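Side-chain contacts in SPbeta prophage-derived uncharacterized protein YorR (Bacillus subtilis, PDB 3KB2), which is of uncertain function, possibly a P-loop kinase related to dTMP kinases, and binds guanosine-3'-monophosphate-5'-diphosphate with magnesium: residues A[18-23]-A[151-156]; A[63-68]-A[137-142]; A[109-114]-A[146-151]. All coordinates share one frame; numbering follows the deposited sequence.

Contact 1: residues A[18-23]-A[151-156]. With G3D (guanosine-3'-monophosphate-5'-diphosphate), chain C.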
loop_
_atom_site.group_PDB
_atom_site.type_symbol
_atom_site.label_atom_id
_atom_site.label_comp_id
_atom_site.label_asym_id
_atom_site.label_seq_id
_atom_site.Cartn_x
_atom_site.Cartn_y
_atom_site.Cartn_z
ATOM N N ALA A 18 21.044 -4.555 5.625
ATOM C CA ALA A 18 20.854 -5.507 6.708
ATOM C C ALA A 18 21.546 -6.842 6.415
ATOM O O ALA A 18 22.211 -7.426 7.282
ATOM C CB ALA A 18 19.366 -5.727 6.933
ATOM N N ALA A 19 21.382 -7.326 5.188
ATOM C CA ALA A 19 21.979 -8.590 4.776
ATOM C C ALA A 19 23.503 -8.519 4.753
ATOM O O ALA A 19 24.183 -9.475 5.117
ATOM C CB ALA A 19 21.457 -8.980 3.388
ATOM N N LYS A 20 24.033 -7.380 4.308
ATOM C CA LYS A 20 25.477 -7.180 4.225
ATOM C C LYS A 20 26.088 -7.021 5.626
ATOM O O LYS A 20 27.188 -7.520 5.898
ATOM C CB LYS A 20 25.785 -5.946 3.357
ATOM C CG LYS A 20 25.385 -6.078 1.874
ATOM C CD LYS A 20 25.591 -4.762 1.119
ATOM C CE LYS A 20 25.766 -4.958 -0.395
ATOM N NZ LYS A 20 24.688 -5.757 -1.015
ATOM N N LEU A 21 25.375 -6.333 6.515
ATOM C CA LEU A 21 25.856 -6.134 7.878
ATOM C C LEU A 21 25.819 -7.462 8.619
ATOM O O LEU A 21 26.711 -7.771 9.404
ATOM C CB LEU A 21 24.988 -5.103 8.611
ATOM C CG LEU A 21 25.053 -3.650 8.108
ATOM C CD1 LEU A 21 24.003 -2.805 8.831
ATOM C CD2 LEU A 21 26.450 -3.083 8.331
ATOM N N SER A 22 24.790 -8.254 8.347
ATOM C CA SER A 22 24.623 -9.548 8.996
ATOM C C SER A 22 25.699 -10.555 8.600
ATOM O O SER A 22 26.149 -11.357 9.421
ATOM C CB SER A 22 23.246 -10.116 8.664
ATOM O OG SER A 22 23.064 -11.382 9.269
ATOM N N LYS A 23 26.100 -10.522 7.335
ATOM C CA LYS A 23 27.126 -11.426 6.839
ATOM C C LYS A 23 28.435 -11.122 7.562
ATOM O O LYS A 23 29.123 -12.034 8.020
ATOM C CB LYS A 23 27.298 -11.236 5.336
ATOM C CG LYS A 23 28.246 -12.209 4.670
ATOM C CD LYS A 23 28.327 -11.904 3.176
ATOM C CE LYS A 23 29.283 -12.852 2.442
ATOM N NZ LYS A 23 29.438 -12.492 1.003
ATOM N N TRP A 151 24.913 7.049 -2.074
ATOM C CA TRP A 151 25.670 6.092 -1.283
ATOM C C TRP A 151 25.157 4.684 -1.558
ATOM O O TRP A 151 23.957 4.434 -1.441
ATOM C CB TRP A 151 25.493 6.415 0.191
ATOM C CG TRP A 151 26.665 7.037 0.808
ATOM C CD1 TRP A 151 27.736 6.399 1.358
ATOM C CD2 TRP A 151 26.917 8.436 0.940
ATOM N NE1 TRP A 151 28.644 7.314 1.831
ATOM C CE2 TRP A 151 28.165 8.573 1.586
ATOM C CE3 TRP A 151 26.208 9.586 0.580
ATOM C CZ2 TRP A 151 28.727 9.816 1.873
ATOM C CZ3 TRP A 151 26.766 10.832 0.865
ATOM C CH2 TRP A 151 28.016 10.934 1.509
ATOM N N SER A 152 26.053 3.763 -1.911
ATOM C CA SER A 152 25.649 2.372 -2.202
ATOM C C SER A 152 25.527 1.537 -0.923
ATOM O O SER A 152 26.102 1.889 0.102
ATOM C CB SER A 152 26.671 1.708 -3.126
ATOM O OG SER A 152 27.865 1.422 -2.422
ATOM N N SER A 153 24.800 0.423 -0.976
ATOM C CA SER A 153 24.638 -0.410 0.214
ATOM C C SER A 153 25.979 -0.930 0.727
ATOM O O SER A 153 26.129 -1.192 1.916
ATOM C CB SER A 153 23.670 -1.578 -0.043
ATOM O OG SER A 153 24.038 -2.348 -1.168
ATOM N N ASP A 154 26.955 -1.084 -0.161
ATOM C CA ASP A 154 28.273 -1.536 0.269
ATOM C C ASP A 154 28.920 -0.447 1.112
ATOM O O ASP A 154 29.376 -0.695 2.224
ATOM C CB ASP A 154 29.178 -1.821 -0.930
ATOM C CG ASP A 154 29.111 -3.259 -1.385
ATOM O OD1 ASP A 154 29.907 -3.640 -2.271
ATOM O OD2 ASP A 154 28.264 -4.005 -0.856
ATOM N N GLU A 155 28.961 0.761 0.565
ATOM C CA GLU A 155 29.555 1.899 1.249
ATOM C C GLU A 155 28.868 2.182 2.580
ATOM O O GLU A 155 29.524 2.540 3.561
ATOM C CB GLU A 155 29.505 3.140 0.345
ATOM C CG GLU A 155 30.534 3.117 -0.793
ATOM C CD GLU A 155 30.274 4.166 -1.876
ATOM O OE1 GLU A 155 31.163 4.357 -2.738
ATOM O OE2 GLU A 155 29.186 4.785 -1.877
ATOM N N ILE A 156 27.551 2.010 2.619
ATOM C CA ILE A 156 26.807 2.244 3.845
ATOM C C ILE A 156 27.168 1.178 4.888
ATOM O O ILE A 156 27.559 1.512 6.011
ATOM C CB ILE A 156 25.282 2.303 3.537
ATOM C CG1 ILE A 156 24.989 3.628 2.816
ATOM C CG2 ILE A 156 24.444 2.202 4.823
ATOM C CD1 ILE A 156 23.559 3.811 2.377
HETATM P PB G3D C . 14.273 -1.714 1.006
HETATM O O1B G3D C . 12.804 -1.464 0.658
HETATM O O2B G3D C . 14.962 -0.683 1.787
HETATM O O3B G3D C . 14.374 -3.166 1.792
HETATM P PA G3D C . 16.158 -3.178 -0.584
HETATM O O3A G3D C . 15.087 -2.017 -0.287
HETATM O O1A G3D C . 17.280 -3.139 0.342
HETATM O O2A G3D C . 15.355 -4.481 -0.720
HETATM O "O5'" G3D C . 16.770 -2.677 -2.044
HETATM C "C5'" G3D C . 15.672 -2.231 -2.941
HETATM C "C4'" G3D C . 16.464 -2.471 -4.317
HETATM O "O4'" G3D C . 17.600 -1.617 -4.533
HETATM C "C3'" G3D C . 16.934 -3.793 -4.635
HETATM O "O3'" G3D C . 16.654 -4.162 -5.961
HETATM C "C2'" G3D C . 18.430 -3.930 -4.226
HETATM O "O2'" G3D C . 19.086 -4.791 -4.975
HETATM C "C1'" G3D C . 18.773 -2.372 -4.857
HETATM N N9 G3D C . 20.117 -1.956 -4.305
HETATM C C8 G3D C . 20.634 -2.431 -3.108
HETATM N N7 G3D C . 21.797 -1.742 -3.124
HETATM C C5 G3D C . 22.064 -1.023 -4.290
HETATM C C6 G3D C . 23.078 -0.328 -4.560
HETATM O O6 G3D C . 24.172 0.042 -4.033
HETATM N N1 G3D C . 22.887 0.377 -5.874
HETATM C C2 G3D C . 21.779 0.120 -6.471
HETATM N N2 G3D C . 21.579 0.892 -7.739
HETATM N N3 G3D C . 20.681 -0.541 -6.142
HETATM C C4 G3D C . 20.967 -1.153 -4.995
HETATM P P1 G3D C . 15.994 -5.269 -6.384
HETATM O O4P G3D C . 16.900 -6.339 -6.670
HETATM O O5P G3D C . 15.378 -4.745 -7.774
HETATM O O6P G3D C . 14.689 -5.662 -5.688
#
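Lys20 reaches from helix 14-25 to the first turn of helix 153-166, and the end of its chain lies beside Ser153 and Asp154. The aliphatic part does the touching: CE of Lys20 comes to 3.2 Å from OG of Ser153. The Lys20 chain runs roughly extended as far as CE, and chi4 (53°) then turns NZ off that line. NZ of Lys20 lies 3.5 Å from OG of Ser153, at an angle too poor for a hydrogen bond, and its ion pair with OD2 of Asp154 is long, at 4.0 Å. The two side chains cross at about a right angle, but OD2 of Asp154 is less surely placed, so the pair is doubtful.

Ser153 also faces the ligand. Its backbone N donates to O6 of the guanine at 3.1 Å. A chi1 of 54° swings the hydroxyl toward the base, where OG of Ser153 lies 3.0 Å from N7 of the ligand. The Hoogsteen edge thus meets the N-terminal end of a helix, whose dipole would probably favour the carbonyl oxygen O6. This is consistent with a P-loop kinase fold: helix 14-25 follows the phosphate-binding loop, where Lys14 and Ser15 give backbone N-H groups to the same ligand, while the start of the last helix meets the O6/N7 edge of the base.

Ser152, whose CB lies 3.1 Å from O6 of the ligand, is the N-cap of that helix and forms a capping box with Glu155. Glu155 N donates to OG of Ser152 at 3.2 Å; in return Ser152 N bonds to OE2 of Glu155 at 3.3 Å, approaching from above the carboxylate plane. Farther along the same two helices, Leu21 packs on Ala157, Ile160 and Ile161.

Contact 2: residues A[63-68]-A[137-142]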
loop_
_atom_site.group_PDB
_atom_site.type_symbol
_atom_site.label_atom_id
_atom_site.label_comp_id
_atom_site.label_asym_id
_atom_site.label_seq_id
_atom_site.Cartn_x
_atom_site.Cartn_y
_atom_site.Cartn_z
ATOM N N PHE A 63 11.603 -0.423 12.595
ATOM C CA PHE A 63 11.267 -0.547 14.004
ATOM C C PHE A 63 10.215 0.472 14.494
ATOM O O PHE A 63 9.246 0.744 13.788
ATOM C CB PHE A 63 12.591 -0.449 14.794
ATOM C CG PHE A 63 12.522 -0.980 16.202
ATOM C CD1 PHE A 63 11.615 -1.977 16.555
ATOM C CD2 PHE A 63 13.383 -0.486 17.178
ATOM C CE1 PHE A 63 11.571 -2.469 17.862
ATOM C CE2 PHE A 63 13.343 -0.975 18.482
ATOM C CZ PHE A 63 12.435 -1.965 18.822
ATOM N N VAL A 64 10.408 1.013 15.700
ATOM C CA VAL A 64 9.472 1.965 16.305
ATOM C C VAL A 64 9.215 3.232 15.495
ATOM O O VAL A 64 8.119 3.779 15.540
ATOM C CB VAL A 64 9.918 2.398 17.744
ATOM C CG1 VAL A 64 9.898 1.200 18.695
ATOM C CG2 VAL A 64 11.324 3.021 17.704
ATOM N N TYR A 65 10.205 3.713 14.758
ATOM C CA TYR A 65 9.990 4.929 13.992
ATOM C C TYR A 65 9.089 4.703 12.793
ATOM O O TYR A 65 8.205 5.516 12.534
ATOM C CB TYR A 65 11.335 5.544 13.613
ATOM C CG TYR A 65 12.128 5.876 14.858
ATOM C CD1 TYR A 65 11.643 6.806 15.793
ATOM C CD2 TYR A 65 13.307 5.195 15.156
ATOM C CE1 TYR A 65 12.310 7.035 16.990
ATOM C CE2 TYR A 65 13.979 5.416 16.344
ATOM C CZ TYR A 65 13.482 6.329 17.258
ATOM O OH TYR A 65 14.171 6.516 18.439
ATOM N N SER A 66 9.278 3.600 12.071
ATOM C CA SER A 66 8.401 3.320 10.944
ATOM C C SER A 66 6.974 3.168 11.477
ATOM O O SER A 66 6.018 3.488 10.781
ATOM C CB SER A 66 8.806 2.028 10.239
ATOM O OG SER A 66 10.117 2.110 9.736
ATOM N N ASN A 67 6.825 2.668 12.705
ATOM C CA ASN A 67 5.492 2.512 13.269
ATOM C C ASN A 67 4.801 3.865 13.354
ATOM O O ASN A 67 3.642 3.994 12.977
ATOM C CB ASN A 67 5.535 1.886 14.656
ATOM C CG ASN A 67 4.175 1.861 15.311
ATOM O OD1 ASN A 67 3.289 1.115 14.909
ATOM N ND2 ASN A 67 4.000 2.687 16.321
ATOM N N LEU A 68 5.521 4.868 13.845
ATOM C CA LEU A 68 4.994 6.219 13.961
ATOM C C LEU A 68 4.556 6.808 12.620
ATOM O O LEU A 68 3.594 7.577 12.556
ATOM C CB LEU A 68 6.048 7.127 14.600
ATOM C CG LEU A 68 6.003 7.222 16.128
ATOM C CD1 LEU A 68 5.800 5.851 16.749
ATOM C CD2 LEU A 68 7.304 7.855 16.620
ATOM N N SER A 137 13.951 13.352 12.876
ATOM C CA SER A 137 14.505 14.558 13.475
ATOM C C SER A 137 14.073 14.610 14.926
ATOM O O SER A 137 14.802 15.098 15.794
ATOM C CB SER A 137 13.987 15.802 12.758
ATOM O OG SER A 137 14.389 15.803 11.402
ATOM N N ASN A 138 12.877 14.095 15.185
ATOM C CA ASN A 138 12.333 14.095 16.534
ATOM C C ASN A 138 12.687 12.883 17.372
ATOM O O ASN A 138 12.177 12.715 18.485
ATOM C CB ASN A 138 10.823 14.253 16.470
ATOM C CG ASN A 138 10.418 15.688 16.418
ATOM O OD1 ASN A 138 10.256 16.336 17.456
ATOM N ND2 ASN A 138 10.284 16.219 15.210
ATOM N N ALA A 139 13.568 12.048 16.835
ATOM C CA ALA A 139 14.005 10.852 17.540
ATOM C C ALA A 139 14.692 11.231 18.842
ATOM O O ALA A 139 15.459 12.194 18.892
ATOM C CB ALA A 139 14.955 10.054 16.669
ATOM N N GLY A 140 14.400 10.476 19.896
ATOM C CA GLY A 140 15.008 10.733 21.188
ATOM C C GLY A 140 16.385 10.098 21.275
ATOM O O GLY A 140 17.062 10.177 22.300
ATOM N N LEU A 141 16.798 9.454 20.188
ATOM C CA LEU A 141 18.098 8.805 20.117
ATOM C C LEU A 141 18.883 9.415 18.972
ATOM O O LEU A 141 18.301 9.871 17.991
ATOM C CB LEU A 141 17.936 7.303 19.866
ATOM C CG LEU A 141 17.526 6.433 21.054
ATOM C CD1 LEU A 141 17.083 5.058 20.580
ATOM C CD2 LEU A 141 18.696 6.322 22.008
ATOM N N HIS A 142 20.203 9.428 19.111
ATOM C CA HIS A 142 21.086 9.953 18.079
ATOM C C HIS A 142 20.847 9.057 16.874
ATOM O O HIS A 142 20.648 7.855 17.037
ATOM C CB HIS A 142 22.546 9.840 18.537
ATOM C CG HIS A 142 23.531 10.477 17.604
ATOM N ND1 HIS A 142 23.834 9.953 16.365
ATOM C CD2 HIS A 142 24.277 11.600 17.729
ATOM C CE1 HIS A 142 24.723 10.727 15.767
ATOM N NE2 HIS A 142 25.008 11.734 16.573
#
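The ring of Tyr65 points its hydroxyl end at the loop formed by Ala139, Gly140 and Leu141. In this parallel alpha-beta fold, with the 2-3-1-4-5 strand order consistent with a P-loop kinase, the contact joins helix 64-70, which follows strand 58-61, to the connection between helix 122-137 and the edge strand 143-147. A chi1 of -60° sets the ring beside the backbone N of Tyr65, and the side chain leans off the helix toward that connection.

The methyl of Ala139 meets the ring at a slant, with CB 4.0 Å from CE1 of Tyr65 and about equally far from CZ and OH. Leu141 approaches from farther along: its side chain crosses that of Tyr65 at about a right angle, and CD1 lies 3.9 Å from the tyrosine OH. Apolar groups of the loop thus pack beside a hydroxyl whose polar need is met elsewhere. Tyr65 OH is hydrogen-bonded to OE2 of Glu89 on helix 82-92, and the same carboxylate oxygen receives the backbone N-H of Gly140. Glu89 therefore links helix and loop where the two segments themselves make only van der Waals contact, and it helps fix the phenol end of the ring.

Two helices flank the ring. CG2 of Val64 sits over the centre of one face of Tyr65, 3.7 Å above the plane, and Val135 and Met136 of helix 122-137 add apolar contacts. Next along helix 64-70, OG of Ser66 is hydrogen-bonded to Glu7 and to Tyr132, tying the helix both to strand 3-7 and to helix 122-137. Val64 serves two rings at once, for its other methyl, CG1, lies over the centre of the Phe63 ring, 3.9 Å above that plane.

Contact 3: residues A[109-114]-A[146-151]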
loop_
_atom_site.group_PDB
_atom_site.type_symbol
_atom_site.label_atom_id
_atom_site.label_comp_id
_atom_site.label_asym_id
_atom_site.label_seq_id
_atom_site.Cartn_x
_atom_site.Cartn_y
_atom_site.Cartn_z
ATOM N N LYS A 109 10.722 7.439 -6.390
ATOM C CA LYS A 109 9.729 7.164 -7.406
ATOM C C LYS A 109 10.311 6.310 -8.528
ATOM O O LYS A 109 9.650 5.398 -9.033
ATOM C CB LYS A 109 9.179 8.479 -7.938
ATOM C CG LYS A 109 8.413 9.239 -6.871
ATOM C CD LYS A 109 8.070 10.637 -7.318
ATOM C CE LYS A 109 7.502 11.451 -6.172
ATOM N NZ LYS A 109 7.184 12.831 -6.620
ATOM N N LYS A 110 11.553 6.595 -8.905
ATOM C CA LYS A 110 12.231 5.833 -9.954
ATOM C C LYS A 110 12.384 4.364 -9.541
ATOM O O LYS A 110 12.101 3.455 -10.308
ATOM C CB LYS A 110 13.621 6.427 -10.226
ATOM C CG LYS A 110 14.352 5.782 -11.396
ATOM C CD LYS A 110 15.774 5.375 -11.026
ATOM C CE LYS A 110 16.635 6.563 -10.629
ATOM N NZ LYS A 110 16.752 7.528 -11.760
ATOM N N ARG A 111 12.833 4.131 -8.320
ATOM C CA ARG A 111 13.021 2.772 -7.865
ATOM C C ARG A 111 11.713 2.009 -7.808
ATOM O O ARG A 111 11.703 0.797 -7.966
ATOM C CB ARG A 111 13.730 2.783 -6.512
ATOM C CG ARG A 111 15.126 3.374 -6.619
ATOM C CD ARG A 111 15.858 3.400 -5.300
ATOM N NE ARG A 111 17.189 3.962 -5.487
ATOM C CZ ARG A 111 17.956 4.421 -4.507
ATOM N NH1 ARG A 111 17.527 4.386 -3.249
ATOM N NH2 ARG A 111 19.145 4.934 -4.797
ATOM N N LEU A 112 10.611 2.719 -7.586
ATOM C CA LEU A 112 9.282 2.098 -7.537
ATOM C C LEU A 112 8.846 1.694 -8.946
ATOM O O LEU A 112 8.285 0.619 -9.150
ATOM C CB LEU A 112 8.267 3.074 -6.931
ATOM C CG LEU A 112 8.410 3.306 -5.417
ATOM C CD1 LEU A 112 7.499 4.430 -4.948
ATOM C CD2 LEU A 112 8.072 2.014 -4.704
ATOM N N ARG A 113 9.112 2.563 -9.917
ATOM C CA ARG A 113 8.768 2.266 -11.295
ATOM C C ARG A 113 9.489 0.996 -11.714
ATOM O O ARG A 113 8.863 0.038 -12.150
ATOM C CB ARG A 113 9.184 3.404 -12.225
ATOM C CG ARG A 113 8.335 4.654 -12.122
ATOM C CD ARG A 113 8.551 5.561 -13.333
ATOM N NE ARG A 113 9.868 6.196 -13.371
ATOM C CZ ARG A 113 10.221 7.264 -12.654
ATOM N NH1 ARG A 113 9.356 7.837 -11.821
ATOM N NH2 ARG A 113 11.442 7.781 -12.789
ATOM N N VAL A 114 10.808 0.979 -11.572
ATOM C CA VAL A 114 11.563 -0.201 -11.964
ATOM C C VAL A 114 11.155 -1.435 -11.172
ATOM O O VAL A 114 11.140 -2.544 -11.706
ATOM C CB VAL A 114 13.076 0.011 -11.804
ATOM C CG1 VAL A 114 13.521 1.183 -12.654
ATOM C CG2 VAL A 114 13.420 0.238 -10.355
ATOM N N TRP A 146 21.928 8.375 5.705
ATOM C CA TRP A 146 22.641 8.141 4.462
ATOM C C TRP A 146 21.684 8.330 3.291
ATOM O O TRP A 146 20.596 7.747 3.263
ATOM C CB TRP A 146 23.201 6.719 4.445
ATOM C CG TRP A 146 24.539 6.571 5.111
ATOM C CD1 TRP A 146 25.760 6.801 4.550
ATOM C CD2 TRP A 146 24.788 6.186 6.473
ATOM N NE1 TRP A 146 26.756 6.586 5.477
ATOM C CE2 TRP A 146 26.187 6.207 6.664
ATOM C CE3 TRP A 146 23.964 5.827 7.547
ATOM C CZ2 TRP A 146 26.782 5.883 7.886
ATOM C CZ3 TRP A 146 24.559 5.503 8.770
ATOM C CH2 TRP A 146 25.952 5.535 8.925
ATOM N N ASP A 147 22.092 9.157 2.335
ATOM C CA ASP A 147 21.298 9.422 1.138
ATOM C C ASP A 147 21.631 8.294 0.165
ATOM O O ASP A 147 22.674 8.318 -0.479
ATOM C CB ASP A 147 21.703 10.778 0.545
ATOM C CG ASP A 147 20.923 11.146 -0.713
ATOM O OD1 ASP A 147 21.234 12.205 -1.303
ATOM O OD2 ASP A 147 20.003 10.396 -1.114
ATOM N N THR A 148 20.741 7.311 0.069
ATOM C CA THR A 148 20.938 6.152 -0.800
ATOM C C THR A 148 20.985 6.532 -2.279
ATOM O O THR A 148 21.222 5.692 -3.146
ATOM C CB THR A 148 19.832 5.101 -0.557
ATOM O OG1 THR A 148 18.578 5.619 -0.999
ATOM C CG2 THR A 148 19.729 4.777 0.920
ATOM N N GLY A 149 20.759 7.807 -2.558
ATOM C CA GLY A 149 20.803 8.275 -3.923
ATOM C C GLY A 149 22.237 8.506 -4.360
ATOM O O GLY A 149 22.513 8.586 -5.555
ATOM N N GLN A 150 23.150 8.595 -3.394
ATOM C CA GLN A 150 24.562 8.827 -3.683
ATOM C C GLN A 150 25.493 7.891 -2.923
ATOM O O GLN A 150 26.709 7.930 -3.100
ATOM C CB GLN A 150 24.914 10.269 -3.352
ATOM C CG GLN A 150 23.877 11.245 -3.871
ATOM C CD GLN A 150 24.385 12.669 -3.931
ATOM O OE1 GLN A 150 24.896 13.208 -2.942
ATOM N NE2 GLN A 150 24.236 13.297 -5.097
ATOM N N TRP A 151 24.913 7.049 -2.074
ATOM C CA TRP A 151 25.670 6.092 -1.283
ATOM C C TRP A 151 25.157 4.684 -1.558
ATOM O O TRP A 151 23.957 4.434 -1.441
ATOM C CB TRP A 151 25.493 6.415 0.191
ATOM C CG TRP A 151 26.665 7.037 0.808
ATOM C CD1 TRP A 151 27.736 6.399 1.358
ATOM C CD2 TRP A 151 26.917 8.436 0.940
ATOM N NE1 TRP A 151 28.644 7.314 1.831
ATOM C CE2 TRP A 151 28.165 8.573 1.586
ATOM C CE3 TRP A 151 26.208 9.586 0.580
ATOM C CZ2 TRP A 151 28.727 9.816 1.873
ATOM C CZ3 TRP A 151 26.766 10.832 0.865
ATOM C CH2 TRP A 151 28.016 10.934 1.509
#
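With CG anti to its own carbonyl carbon (chi1 -64°) and the chain fully extended from CG to NE, Arg111 carries its guanidinium straight away from the helix to Thr148. There the group binds end-on through two nitrogens. NH1 donates to OG1 of Thr148 at 2.8 Å, and NH2 to the backbone O of Thr148, also at 2.8 Å. Both acceptors lie close to the guanidinium plane, so the pair of bonds fixes the rotation of the group. At the carbonyl the geometry is different: NH2 stands 57° out of the carbonyl plane.

OG1 of Thr148 is hydrogen-bonded to the carbonyl oxygen of His102 as well, so the hydroxyl bridges strand 96-102 and the arginine. NH1 of Arg111 has a second acceptor in the backbone O of Cys11 in the ligand-binding P-loop. Behind the threonine, Gly149 N donates to OD2 of Asp147 at 3.1 Å, an Asx turn that shapes the bend after the strand.

The side chain of Arg111 comes to about 5 Å of the bound nucleotide. It thus connects helix 105-115 to the P-loop and to the end of strand 143-147, while Phe13 packs against both Arg111 and Thr148 and helix 153-166 begins just beyond the turn.

In the fold
The three contacts are arranged around the five-stranded parallel sheet, ordered 29-31, 58-61, 3-7, 96-102, 143-147, and contact 3 includes the end of strand 143-147. Contacts 1 and 3 are neighbours, with centres 15 Å apart: they share Trp151, and Ile156 of one packs on Trp146 and Thr148 of the other. The centre of contact 2 lies 21 Å from the centres of both, across the chain's centre from contact 1. Along the chain, contacts 2 and 3 fall within the span joined by contact 1, and their own segments alternate. The segment after strand 143-147 joins contacts 1 and 3 at the nucleotide, while the loop before it packs on helix 64-70, away from the site.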